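Local coordinates for protein AAR187Cp (Eremothecium gossypii, PDB 3ZIL) that probably regulates the establishment of sister-chromatid cohesion by acting on cohesin, as a Wpl1 protein whose all-helical Wap1 domain makes up this chain, at residues 117-122 and 176-181; 142-145 and 149-152; 197-202 and 235-240; 306-311 and 347-352; 319-324 and 354-359. All coordinates share one frame; numbering follows the deposited sequence.

Contact 1. Residues 117-122 and 176-181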
# COMPACT_ATOMS: atom_id res chain seq x y z
N THR A 117 -12.80 -2.00 -3.71
CA THR A 117 -12.59 -0.95 -4.72
C THR A 117 -13.89 -0.30 -5.22
O THR A 117 -13.87 0.46 -6.17
CB THR A 117 -11.73 -1.47 -5.90
OG1 THR A 117 -12.29 -2.66 -6.42
CG2 THR A 117 -10.31 -1.79 -5.43
N ASP A 118 -15.02 -0.55 -4.54
CA ASP A 118 -16.25 0.09 -4.90
C ASP A 118 -16.79 0.92 -3.71
O ASP A 118 -17.40 0.36 -2.77
CB ASP A 118 -17.24 -0.99 -5.33
CG ASP A 118 -18.58 -0.42 -5.74
OD1 ASP A 118 -18.79 0.84 -5.82
OD2 ASP A 118 -19.46 -1.24 -5.87
N GLU A 119 -16.66 2.25 -3.79
CA GLU A 119 -17.06 3.17 -2.72
C GLU A 119 -18.59 3.37 -2.58
O GLU A 119 -19.06 4.00 -1.65
CB GLU A 119 -16.37 4.56 -2.80
CG GLU A 119 -14.85 4.65 -3.09
CD GLU A 119 -14.49 4.55 -4.61
OE1 GLU A 119 -14.96 3.64 -5.28
OE2 GLU A 119 -13.68 5.31 -5.14
N VAL A 120 -19.37 2.85 -3.48
CA VAL A 120 -20.80 3.17 -3.42
C VAL A 120 -21.44 2.20 -2.49
O VAL A 120 -21.25 0.98 -2.64
CB VAL A 120 -21.50 2.99 -4.76
CG1 VAL A 120 -21.09 4.10 -5.71
CG2 VAL A 120 -21.35 1.54 -5.29
N PHE A 121 -22.09 2.72 -1.47
CA PHE A 121 -22.74 1.86 -0.50
C PHE A 121 -24.17 2.38 -0.28
O PHE A 121 -24.33 3.57 -0.07
CB PHE A 121 -21.94 1.78 0.80
CG PHE A 121 -22.34 0.62 1.64
CD1 PHE A 121 -21.90 -0.65 1.31
CD2 PHE A 121 -23.23 0.77 2.71
CE1 PHE A 121 -22.31 -1.75 2.08
CE2 PHE A 121 -23.68 -0.32 3.41
CZ PHE A 121 -23.23 -1.58 3.10
N PRO A 122 -25.20 1.50 -0.33
CA PRO A 122 -26.56 2.07 -0.12
C PRO A 122 -26.77 2.68 1.27
O PRO A 122 -26.26 2.16 2.28
CB PRO A 122 -27.48 0.82 -0.23
CG PRO A 122 -26.57 -0.35 0.12
CD PRO A 122 -25.25 0.03 -0.51
N ILE A 176 -7.23 4.73 -4.90
CA ILE A 176 -6.54 5.87 -4.26
C ILE A 176 -6.75 7.16 -5.04
O ILE A 176 -6.99 8.19 -4.41
CB ILE A 176 -5.06 5.56 -4.07
CG1 ILE A 176 -4.92 4.33 -3.08
CG2 ILE A 176 -4.22 6.79 -3.62
CD1 ILE A 176 -3.60 3.58 -3.29
N SER A 177 -6.71 7.12 -6.38
CA SER A 177 -6.75 8.32 -7.19
C SER A 177 -8.13 8.96 -7.17
O SER A 177 -8.27 10.13 -7.50
CB SER A 177 -6.35 8.04 -8.67
OG SER A 177 -7.51 7.38 -9.22
N ARG A 178 -9.18 8.18 -6.91
CA ARG A 178 -10.52 8.74 -6.79
C ARG A 178 -10.68 9.47 -5.44
O ARG A 178 -11.61 10.32 -5.31
CB ARG A 178 -11.62 7.68 -6.95
CG ARG A 178 -11.78 7.15 -8.38
CD ARG A 178 -13.03 6.20 -8.53
NE ARG A 178 -12.96 4.98 -7.68
CZ ARG A 178 -12.43 3.81 -8.02
NH1 ARG A 178 -11.76 3.68 -9.19
NH2 ARG A 178 -12.51 2.72 -7.14
N GLY A 179 -9.81 9.12 -4.46
CA GLY A 179 -9.63 9.93 -3.24
C GLY A 179 -10.76 10.01 -2.22
O GLY A 179 -10.84 10.96 -1.42
N GLN A 180 -11.65 9.00 -2.19
CA GLN A 180 -12.79 9.04 -1.32
C GLN A 180 -12.44 8.78 0.16
O GLN A 180 -13.08 9.36 1.05
CB GLN A 180 -13.88 8.02 -1.77
CG GLN A 180 -14.65 8.43 -3.03
CD GLN A 180 -15.59 9.60 -2.75
OE1 GLN A 180 -15.88 9.91 -1.59
NE2 GLN A 180 -16.09 10.27 -3.81
N LEU A 181 -11.43 7.95 0.43
CA LEU A 181 -11.11 7.62 1.83
C LEU A 181 -10.16 8.64 2.42
O LEU A 181 -9.44 9.39 1.69
CB LEU A 181 -10.46 6.23 1.94
CG LEU A 181 -11.22 5.05 1.30
CD1 LEU A 181 -10.54 3.71 1.62
CD2 LEU A 181 -12.67 5.02 1.73

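Contact 2. Residues 142-145 and 149-152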
# COMPACT_ATOMS: atom_id res chain seq x y z
N LEU A 142 -20.79 -1.25 14.22
CA LEU A 142 -19.77 -1.93 13.38
C LEU A 142 -18.51 -1.10 13.35
O LEU A 142 -18.58 0.13 13.43
CB LEU A 142 -20.27 -2.01 11.95
CG LEU A 142 -21.28 -3.16 11.74
CD1 LEU A 142 -21.92 -2.94 10.40
CD2 LEU A 142 -20.57 -4.55 11.86
N LYS A 143 -17.38 -1.75 13.27
CA LYS A 143 -16.14 -1.09 13.07
C LYS A 143 -16.14 -0.22 11.78
O LYS A 143 -15.47 0.82 11.75
CB LYS A 143 -15.06 -2.16 12.96
CG LYS A 143 -13.62 -1.63 12.95
CD LYS A 143 -12.68 -2.83 12.98
CE LYS A 143 -12.97 -3.72 14.19
NZ LYS A 143 -12.08 -4.90 14.28
N PHE A 144 -16.84 -0.62 10.72
CA PHE A 144 -16.88 0.15 9.43
C PHE A 144 -18.28 0.02 8.86
O PHE A 144 -18.87 -1.07 8.95
CB PHE A 144 -15.95 -0.45 8.36
CG PHE A 144 -14.46 -0.42 8.72
CD1 PHE A 144 -13.72 0.79 8.74
CD2 PHE A 144 -13.79 -1.60 9.09
CE1 PHE A 144 -12.31 0.79 9.04
CE2 PHE A 144 -12.39 -1.58 9.42
CZ PHE A 144 -11.66 -0.42 9.40
N THR A 145 -18.80 1.07 8.22
CA THR A 145 -20.19 1.05 7.80
C THR A 145 -20.39 0.89 6.28
O THR A 145 -21.46 1.08 5.76
CB THR A 145 -20.97 2.19 8.44
OG1 THR A 145 -20.40 3.44 8.06
CG2 THR A 145 -20.89 2.02 9.97
N GLU A 149 -14.37 -0.04 2.88
CA GLU A 149 -13.45 -0.04 4.03
C GLU A 149 -13.43 -1.38 4.77
O GLU A 149 -12.38 -1.79 5.22
CB GLU A 149 -13.85 1.06 5.07
CG GLU A 149 -13.86 2.45 4.45
CD GLU A 149 -14.17 3.45 5.49
OE1 GLU A 149 -13.31 3.76 6.28
OE2 GLU A 149 -15.32 3.80 5.59
N TYR A 150 -14.59 -2.04 4.99
CA TYR A 150 -14.53 -3.31 5.68
C TYR A 150 -13.72 -4.38 4.86
O TYR A 150 -13.04 -5.18 5.41
CB TYR A 150 -15.94 -3.80 6.11
CG TYR A 150 -15.94 -4.32 7.55
CD1 TYR A 150 -14.82 -4.99 8.08
CD2 TYR A 150 -17.05 -4.11 8.42
CE1 TYR A 150 -14.78 -5.45 9.40
CE2 TYR A 150 -17.01 -4.57 9.74
CZ TYR A 150 -15.87 -5.23 10.22
OH TYR A 150 -15.80 -5.68 11.50
N ALA A 151 -13.87 -4.41 3.54
CA ALA A 151 -13.27 -5.42 2.71
C ALA A 151 -11.79 -5.17 2.62
O ALA A 151 -11.00 -6.13 2.77
CB ALA A 151 -13.89 -5.35 1.33
N LEU A 152 -11.37 -3.90 2.48
CA LEU A 152 -9.89 -3.56 2.62
C LEU A 152 -9.30 -4.11 3.97
O LEU A 152 -8.24 -4.75 4.02
CB LEU A 152 -9.68 -2.03 2.61
CG LEU A 152 -9.86 -1.36 1.21
CD1 LEU A 152 -9.98 0.14 1.40
CD2 LEU A 152 -8.66 -1.66 0.24

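Contact 3. Residues 197-202 and 235-240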
# COMPACT_ATOMS: atom_id res chain seq x y z
N ALA A 197 7.92 -10.35 -7.16
CA ALA A 197 9.30 -10.00 -7.44
C ALA A 197 9.72 -10.42 -8.86
O ALA A 197 10.74 -9.92 -9.36
CB ALA A 197 10.19 -10.70 -6.40
N ALA A 198 8.98 -11.34 -9.49
CA ALA A 198 9.32 -11.90 -10.82
C ALA A 198 8.07 -11.81 -11.68
O ALA A 198 7.46 -12.83 -11.99
CB ALA A 198 9.82 -13.34 -10.71
N PRO A 199 7.65 -10.58 -12.04
CA PRO A 199 6.36 -10.42 -12.67
C PRO A 199 6.39 -11.02 -14.09
O PRO A 199 7.44 -10.92 -14.73
CB PRO A 199 6.19 -8.90 -12.73
CG PRO A 199 7.61 -8.31 -12.68
CD PRO A 199 8.35 -9.30 -11.80
N SER A 200 5.27 -11.57 -14.58
CA SER A 200 5.09 -11.87 -15.98
C SER A 200 4.91 -10.58 -16.79
O SER A 200 4.78 -9.49 -16.21
CB SER A 200 3.83 -12.70 -16.15
OG SER A 200 2.68 -12.00 -15.65
N GLY A 201 4.85 -10.71 -18.11
CA GLY A 201 4.59 -9.56 -18.98
C GLY A 201 3.25 -8.98 -18.64
O GLY A 201 3.06 -7.79 -18.62
N SER A 202 2.29 -9.82 -18.34
CA SER A 202 1.01 -9.32 -17.94
C SER A 202 1.01 -8.52 -16.57
O SER A 202 0.39 -7.43 -16.41
CB SER A 202 0.05 -10.50 -17.87
OG SER A 202 -1.13 -10.05 -17.26
N THR A 235 8.63 0.93 -9.32
CA THR A 235 9.77 1.35 -10.08
C THR A 235 11.01 0.45 -9.97
O THR A 235 12.01 0.72 -10.66
CB THR A 235 10.09 2.82 -9.89
OG1 THR A 235 10.25 3.13 -8.50
CG2 THR A 235 9.02 3.70 -10.50
N ASN A 236 10.95 -0.60 -9.12
CA ASN A 236 12.00 -1.59 -9.01
C ASN A 236 12.07 -2.35 -10.33
O ASN A 236 13.11 -2.85 -10.70
CB ASN A 236 11.74 -2.61 -7.88
CG ASN A 236 11.98 -2.04 -6.47
OD1 ASN A 236 12.70 -1.05 -6.30
ND2 ASN A 236 11.44 -2.73 -5.46
N HIS A 237 10.95 -2.44 -11.04
CA HIS A 237 10.92 -3.12 -12.35
C HIS A 237 11.15 -2.11 -13.40
O HIS A 237 10.29 -1.23 -13.65
CB HIS A 237 9.55 -3.78 -12.52
CG HIS A 237 9.22 -4.67 -11.37
ND1 HIS A 237 9.73 -5.90 -11.28
CD2 HIS A 237 8.49 -4.44 -10.18
CE1 HIS A 237 9.35 -6.45 -10.11
NE2 HIS A 237 8.57 -5.53 -9.45
N THR A 238 12.33 -2.17 -14.01
CA THR A 238 12.78 -1.12 -14.91
C THR A 238 11.91 -1.08 -16.13
O THR A 238 11.72 0.00 -16.70
CB THR A 238 14.28 -1.23 -15.30
OG1 THR A 238 14.51 -2.54 -15.76
CG2 THR A 238 15.15 -1.04 -14.07
N THR A 239 11.32 -2.21 -16.53
CA THR A 239 10.40 -2.14 -17.66
C THR A 239 9.13 -1.26 -17.40
O THR A 239 8.61 -0.67 -18.34
CB THR A 239 10.08 -3.49 -18.34
OG1 THR A 239 9.07 -4.17 -17.63
CG2 THR A 239 11.24 -4.38 -18.34
N VAL A 240 8.69 -1.15 -16.13
CA VAL A 240 7.66 -0.14 -15.71
C VAL A 240 8.10 1.27 -16.01
O VAL A 240 7.32 2.11 -16.43
CB VAL A 240 7.31 -0.24 -14.17
CG1 VAL A 240 6.46 0.92 -13.75
CG2 VAL A 240 6.57 -1.56 -13.83

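Contact 4. Residues 306-311 and 347-352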
# COMPACT_ATOMS: atom_id res chain seq x y z
N ALA A 306 22.75 23.47 -5.57
CA ALA A 306 22.82 24.42 -4.45
C ALA A 306 23.18 23.72 -3.17
O ALA A 306 24.14 24.05 -2.48
CB ALA A 306 21.49 25.18 -4.27
N VAL A 307 22.40 22.71 -2.85
CA VAL A 307 22.57 21.98 -1.60
C VAL A 307 23.92 21.27 -1.50
O VAL A 307 24.59 21.31 -0.48
CB VAL A 307 21.41 20.95 -1.43
CG1 VAL A 307 21.20 20.63 0.04
CG2 VAL A 307 20.12 21.48 -2.12
N PHE A 308 24.34 20.62 -2.58
CA PHE A 308 25.62 19.94 -2.57
C PHE A 308 26.73 20.97 -2.29
O PHE A 308 27.67 20.67 -1.59
CB PHE A 308 25.87 19.28 -3.91
CG PHE A 308 27.28 18.90 -4.14
CD1 PHE A 308 27.77 17.70 -3.64
CD2 PHE A 308 28.14 19.74 -4.88
CE1 PHE A 308 29.09 17.33 -3.86
CE2 PHE A 308 29.45 19.38 -5.10
CZ PHE A 308 29.93 18.15 -4.59
N ARG A 309 26.62 22.16 -2.86
CA ARG A 309 27.61 23.25 -2.61
C ARG A 309 27.71 23.60 -1.12
O ARG A 309 28.82 23.64 -0.55
CB ARG A 309 27.26 24.49 -3.42
CG ARG A 309 27.67 24.42 -4.88
CD ARG A 309 27.37 25.75 -5.58
NE ARG A 309 26.02 25.83 -6.15
CZ ARG A 309 25.66 25.31 -7.33
NH1 ARG A 309 26.55 24.64 -8.06
NH2 ARG A 309 24.41 25.43 -7.77
N SER A 310 26.56 23.82 -0.49
CA SER A 310 26.44 24.02 0.96
C SER A 310 27.23 23.01 1.74
O SER A 310 28.01 23.35 2.63
CB SER A 310 24.99 23.85 1.38
OG SER A 310 24.44 25.07 1.81
N VAL A 311 26.98 21.74 1.42
CA VAL A 311 27.58 20.62 2.13
C VAL A 311 29.10 20.55 1.91
O VAL A 311 29.89 20.21 2.81
CB VAL A 311 26.90 19.31 1.64
CG1 VAL A 311 27.67 18.09 2.08
CG2 VAL A 311 25.43 19.25 2.08
N ASP A 347 36.27 15.15 -6.02
CA ASP A 347 36.94 14.28 -5.07
C ASP A 347 36.18 14.12 -3.74
O ASP A 347 36.24 13.04 -3.13
CB ASP A 347 38.39 14.76 -4.79
CG ASP A 347 39.23 13.73 -4.04
OD1 ASP A 347 39.54 12.63 -4.56
OD2 ASP A 347 39.58 13.98 -2.91
N PHE A 348 35.55 15.20 -3.25
CA PHE A 348 34.70 15.11 -2.03
C PHE A 348 33.52 14.13 -2.26
O PHE A 348 33.20 13.27 -1.39
CB PHE A 348 34.21 16.53 -1.64
CG PHE A 348 33.07 16.55 -0.66
CD1 PHE A 348 33.26 16.35 0.71
CD2 PHE A 348 31.78 16.82 -1.12
CE1 PHE A 348 32.21 16.40 1.61
CE2 PHE A 348 30.71 16.85 -0.23
CZ PHE A 348 30.91 16.64 1.14
N LEU A 349 32.92 14.23 -3.43
CA LEU A 349 31.74 13.43 -3.80
C LEU A 349 32.16 11.95 -3.92
O LEU A 349 31.59 11.09 -3.24
CB LEU A 349 31.11 13.98 -5.10
CG LEU A 349 29.85 13.31 -5.71
CD1 LEU A 349 28.75 13.17 -4.65
CD2 LEU A 349 29.37 14.16 -6.87
N LYS A 350 33.22 11.70 -4.71
CA LYS A 350 33.75 10.36 -4.98
C LYS A 350 34.05 9.72 -3.65
O LYS A 350 33.68 8.59 -3.39
CB LYS A 350 35.00 10.46 -5.86
CG LYS A 350 35.85 9.20 -5.98
CD LYS A 350 36.90 9.35 -7.10
CE LYS A 350 38.04 8.37 -6.93
NZ LYS A 350 38.31 8.27 -5.46
N SER A 351 34.66 10.52 -2.78
CA SER A 351 35.11 10.05 -1.49
C SER A 351 33.99 9.76 -0.48
O SER A 351 34.04 8.83 0.27
CB SER A 351 36.12 11.09 -0.97
OG SER A 351 36.46 10.77 0.32
N GLU A 352 32.96 10.58 -0.46
CA GLU A 352 31.81 10.34 0.42
C GLU A 352 30.98 9.15 -0.13
O GLU A 352 30.52 8.31 0.62
CB GLU A 352 30.96 11.59 0.54
CG GLU A 352 31.61 12.74 1.34
CD GLU A 352 31.95 12.41 2.80
OE1 GLU A 352 31.29 11.58 3.44
OE2 GLU A 352 32.90 13.02 3.35

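Contact 5. Residues 319-324 and 354-359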
# COMPACT_ATOMS: atom_id res chain seq x y z
N MET A 319 28.27 12.06 8.48
CA MET A 319 27.36 11.97 7.33
C MET A 319 26.21 10.99 7.61
O MET A 319 26.44 9.81 7.68
CB MET A 319 28.14 11.47 6.14
CG MET A 319 29.39 12.27 5.81
SD MET A 319 28.97 13.71 4.81
CE MET A 319 28.13 12.90 3.45
N SER A 320 24.99 11.46 7.72
CA SER A 320 23.82 10.60 7.93
C SER A 320 23.44 9.92 6.62
O SER A 320 23.78 10.39 5.50
CB SER A 320 22.65 11.47 8.33
OG SER A 320 22.53 12.49 7.33
N PHE A 321 22.71 8.83 6.74
CA PHE A 321 22.19 8.11 5.59
C PHE A 321 21.46 9.07 4.63
O PHE A 321 21.71 9.07 3.43
CB PHE A 321 21.23 7.03 6.08
CG PHE A 321 20.68 6.17 4.98
CD1 PHE A 321 21.50 5.24 4.34
CD2 PHE A 321 19.36 6.28 4.60
CE1 PHE A 321 21.00 4.44 3.35
CE2 PHE A 321 18.85 5.45 3.62
CZ PHE A 321 19.67 4.53 3.00
N VAL A 322 20.61 9.95 5.14
CA VAL A 322 19.90 10.84 4.22
C VAL A 322 20.81 11.72 3.36
O VAL A 322 20.56 11.86 2.18
CB VAL A 322 18.79 11.73 4.84
CG1 VAL A 322 17.68 11.86 3.84
CG2 VAL A 322 18.21 11.15 6.09
N LEU A 323 21.84 12.33 3.97
CA LEU A 323 22.78 13.09 3.20
C LEU A 323 23.54 12.23 2.19
O LEU A 323 23.77 12.68 1.08
CB LEU A 323 23.76 13.87 4.09
CG LEU A 323 24.73 14.74 3.29
CD1 LEU A 323 24.03 15.57 2.22
CD2 LEU A 323 25.53 15.62 4.22
N GLN A 324 23.93 11.03 2.57
CA GLN A 324 24.60 10.12 1.63
C GLN A 324 23.76 9.78 0.43
O GLN A 324 24.23 9.75 -0.71
CB GLN A 324 24.98 8.84 2.37
CG GLN A 324 26.20 9.15 3.25
CD GLN A 324 26.43 8.05 4.26
OE1 GLN A 324 25.46 7.47 4.78
NE2 GLN A 324 27.69 7.76 4.56
N GLU A 354 32.27 6.56 -1.76
CA GLU A 354 33.01 5.32 -1.45
C GLU A 354 32.79 4.87 -0.00
O GLU A 354 32.66 3.68 0.28
CB GLU A 354 34.55 5.49 -1.63
CG GLU A 354 35.03 5.45 -3.05
CD GLU A 354 36.44 5.98 -3.21
OE1 GLU A 354 37.03 6.55 -2.24
OE2 GLU A 354 36.95 5.89 -4.34
N ALA A 355 32.79 5.81 0.93
CA ALA A 355 32.46 5.49 2.29
C ALA A 355 30.99 4.94 2.43
O ALA A 355 30.72 4.06 3.23
CB ALA A 355 32.61 6.75 3.15
N PHE A 356 30.05 5.55 1.74
CA PHE A 356 28.61 5.08 1.74
C PHE A 356 28.53 3.66 1.19
O PHE A 356 27.79 2.81 1.74
CB PHE A 356 27.82 6.09 0.89
CG PHE A 356 26.30 5.88 0.85
CD1 PHE A 356 25.60 5.28 1.90
CD2 PHE A 356 25.58 6.41 -0.23
CE1 PHE A 356 24.21 5.16 1.85
CE2 PHE A 356 24.17 6.27 -0.29
CZ PHE A 356 23.51 5.66 0.75
N ALA A 357 29.33 3.36 0.16
CA ALA A 357 29.43 2.01 -0.38
C ALA A 357 29.90 0.96 0.62
O ALA A 357 29.38 -0.16 0.65
CB ALA A 357 30.31 1.96 -1.63
N THR A 358 30.85 1.33 1.48
CA THR A 358 31.32 0.42 2.46
C THR A 358 30.27 0.17 3.51
O THR A 358 30.16 -0.96 3.98
CB THR A 358 32.58 1.01 3.15
OG1 THR A 358 33.56 1.30 2.13
CG2 THR A 358 33.12 0.07 4.20
N ASP A 359 29.50 1.21 3.89
CA ASP A 359 28.37 1.00 4.85
C ASP A 359 27.33 0.09 4.24
O ASP A 359 27.02 -0.97 4.85
CB ASP A 359 27.66 2.26 5.36
CG ASP A 359 28.56 3.22 6.04
OD1 ASP A 359 29.57 2.77 6.56
OD2 ASP A 359 28.26 4.45 6.04

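Contact 1. Residues 117-122 and 176-181
The backbones of Glu119 and Gln180 come within 7.4 Å of each other, CA to CA, where the loop leaving helix 108-116 passes the C-terminal end of helix 168-178. Glu119 and Arg178 carry the contact with a salt bridge. Arg178 grips the carboxylate side-on with two nitrogens, one to each oxygen. The bond from Arg178 NE to Glu119 OE2 is short, 2.7 Å, and nearly straight at 167°. It uses the syn lone pair of OE2 and lies in the guanidinium plane. The second bond, from Arg178 NH2 to Glu119 OE1, is longer at 3.2 Å and more bent. Here NH2 meets OE1 from above the carboxylate plane. The two flat groups are turned 54° from each other, in keeping with the unequal bonds. In Arg178 the bend at chi3 (-61°) directs the guanidinium toward Glu119. The contact joins two ends of helices in the all-helical Wap1 domain. Thr117 is the first residue past helix 108-116. Gly179 plays the same part for helix 168-178 and turns the chain with a positive phi. Thr117 OG1 bonds back to Leu113 O of its own helix. Thr117 O lies near Arg178 NH2, but the angle is too poor for a hydrogen bond. On the apolar side, Glu119 CG rests 3.7 Å from Gln180 CB, with the two side chains crossing at about a right angle. The Glu119 side chain also touches Leu175 of helix 168-178.

Contact 2. Residues 142-145 and 149-152
Glu149 and Tyr150, in the first turns of helix 147-158, pack against the short loop that connects it to helix 129-141. This is a local contact between a helix and the loop that joins it to the preceding helix, within the all-helical Wap1 domain, and Phe144 is the loop residue at its middle. Glu149 comes first. Its CB touches Phe144 CD1 at 3.7 Å, and its backbone O stands over the centre of one face of the Phe144 ring. The Glu149 carboxylate lies beside the CD1 side of the ring, its plane at 58° to it. Its OE2 accepts from Asn146 ND2, a residue of the connecting turn. Tyr150 follows and takes the other large share of the contact. The Phe144 ring points its edge at the face of Tyr150 in a T-shaped pair. The centroids are 5.2 Å apart and the planes meet at 71°. Phe144 CD2 does the touching, offset toward the rim of the Tyr150 ring, 3.7 Å from CD1. With chi1 at -63°, Phe144 CG sits beside its own backbone N and the ring reaches over the start of the helix. Leu142 CD2 reaches the edge of the Tyr150 ring, 4.1 Å from CE2. Tyr150 OH is hydrogen-bonded to Asp92 OD2, and Lys143 NZ forms a salt bridge with that same oxygen. The carboxylate of Asp92 thus links loop and helix to helix 81-93. Near the phenol end, Lys143 CB approaches obliquely, 3.9 Å from Tyr150 OH.

Contact 3. Residues 197-202 and 235-240
Pro199 meets the imidazole of His237 where two loops that lead into helices come together. The two helices, 201-215 and 238-243, belong to the all-helical Wap1 domain. The contact is small and lies at the surface. It consists of van der Waals packing, with no hydrogen bond between the two segments. The side chains approach from opposite directions. Pro199 offers CG and CD, and the histidine offers ND1 and CE1. Pro199 CG lies 3.5 Å from His237 ND1. Pro199 CD lies at an equal 3.5 Å from His237 CE1. The proline meets the ring obliquely. Ala197 O lies at the edge of the imidazole, in its plane, 3.8 Å from the same His237 CE1 that Pro199 CD meets. His237 CG sits beside its backbone N, chi1 -54°, and this sends the ring out toward the proline. Further out, the His237 side chain also touches Ile195, and Pro199 packs on Ile204 of helix 201-215. Ser200 stands at the N-cap of that helix, and its side chain caps a backbone N just past the segment. Its own backbone N bonds to Asp203 OD2, so the turn after the proline is held by two bonds. On the other segment, Asn236 ND2 donates to the backbone of the bound peptide, which lies next to this loop, and Asn236 OD1 accepts from Asn287 ND2 of helix 272-289.

Contact 4. Residues 306-311 and 347-352
Phe348 of helix 343-360 reaches across to Phe308 and Val311 of helix 304-313, and it and Phe308 bury the larger, nearly equal shares. The two short helical segments cross almost at right angles, 86°, with their axes 11.8 Å apart. The gap is spanned by the two phenylalanines, Val311 and Leu349. From CB, which points toward helix 304-313, Phe348 extends with CG anti to its backbone N, chi1 164°. From CG the ring meets helix 304-313 along CD2, CE2 and CZ. First, CD2 meets Phe308 CE1 at 3.9 Å. Next along, CE2 is shared, 4.0 Å from both Phe308 CE1 and Val311 CG1. At the tip, CZ touches Val311 CG1 at 3.7 Å. Both partners therefore lie at the edge of the Phe348 ring, near its plane. One face of the ring is packed instead by Glu352 CG, one turn further along its own helix. The two phenylalanine side chains run antiparallel alongside one another, and Phe348 meets the Phe308 ring obliquely. Leu349 adds its CB, 4.1 Å from Phe308 CE1, so Phe308 CE1 touches two successive residues, Phe348 and Leu349. Helix 321-336 closes the core from another side: Tyr330 stacks on the Phe308 ring, and Leu327 touches both Phe308 and Leu349. All four touching residues are buried and every contact between them is apolar. The crossing therefore probably depends on shape and exclusion of water, with no polar bond to fix its direction.

Contact 5. Residues 319-324 and 354-359
Gln324 lays its CB over the Phe356 ring, 3.4 Å from the ring centroid, in a close CH-pi contact. Its amide lies above and beyond the CD1 side, 20° from the ring plane, with OE1 3.6 Å from Phe356 CD1. The glutamine can do this because its CG sits beside the backbone N, chi1 -75°, and the chain is extended beyond it. The backbone also takes part: Gln324 O is 3.5 Å from Phe356 CE2. Phe321 approaches differently. Its CE1 reaches the edge of the Phe356 ring, 3.6 Å from Phe356 CE1, and the ring planes are 75° apart. The pair is oblique. These residues join the first turn of helix 321-336 to helix 343-360 in the helical Wap1 domain. Ser320 is the N-cap of helix 321-336, with a weak capping bond from Leu323 N to its OG. Phe356 packs further on Ile367 and Ile371 of helix 365-375, so its ring lies among three helices. Phe321 rests on Ile279 of helix 272-289 and on a basic side chain of the bound peptide. Toward the exposed Asp359, Gln324 NE2 lies 3.7 Å from Asp359 OD2, too far for a hydrogen bond.

Overall arrangement
From the N terminus, contact 1 closes first: it brings the loop after helix 108-116 to the end of helix 168-178. Contact 2 is nested inside the chain loop that contact 1 closes and is a much shorter closure, from the loop after helix 129-141 to helix 147-158. The two touch through Phe121 and Thr145, and through Leu181 with Leu152 and Glu149. Contact 3 follows in series, joining the approaches to helices 201-215 and 238-243. Contacts 4 and 5 come last, and their segments alternate along the chain. Both use helix 343-360, tying it to helices 304-313 and 321-336. Centres of contacts 2 and 4 are about 50 Å apart, on opposite sides of the chain's centre.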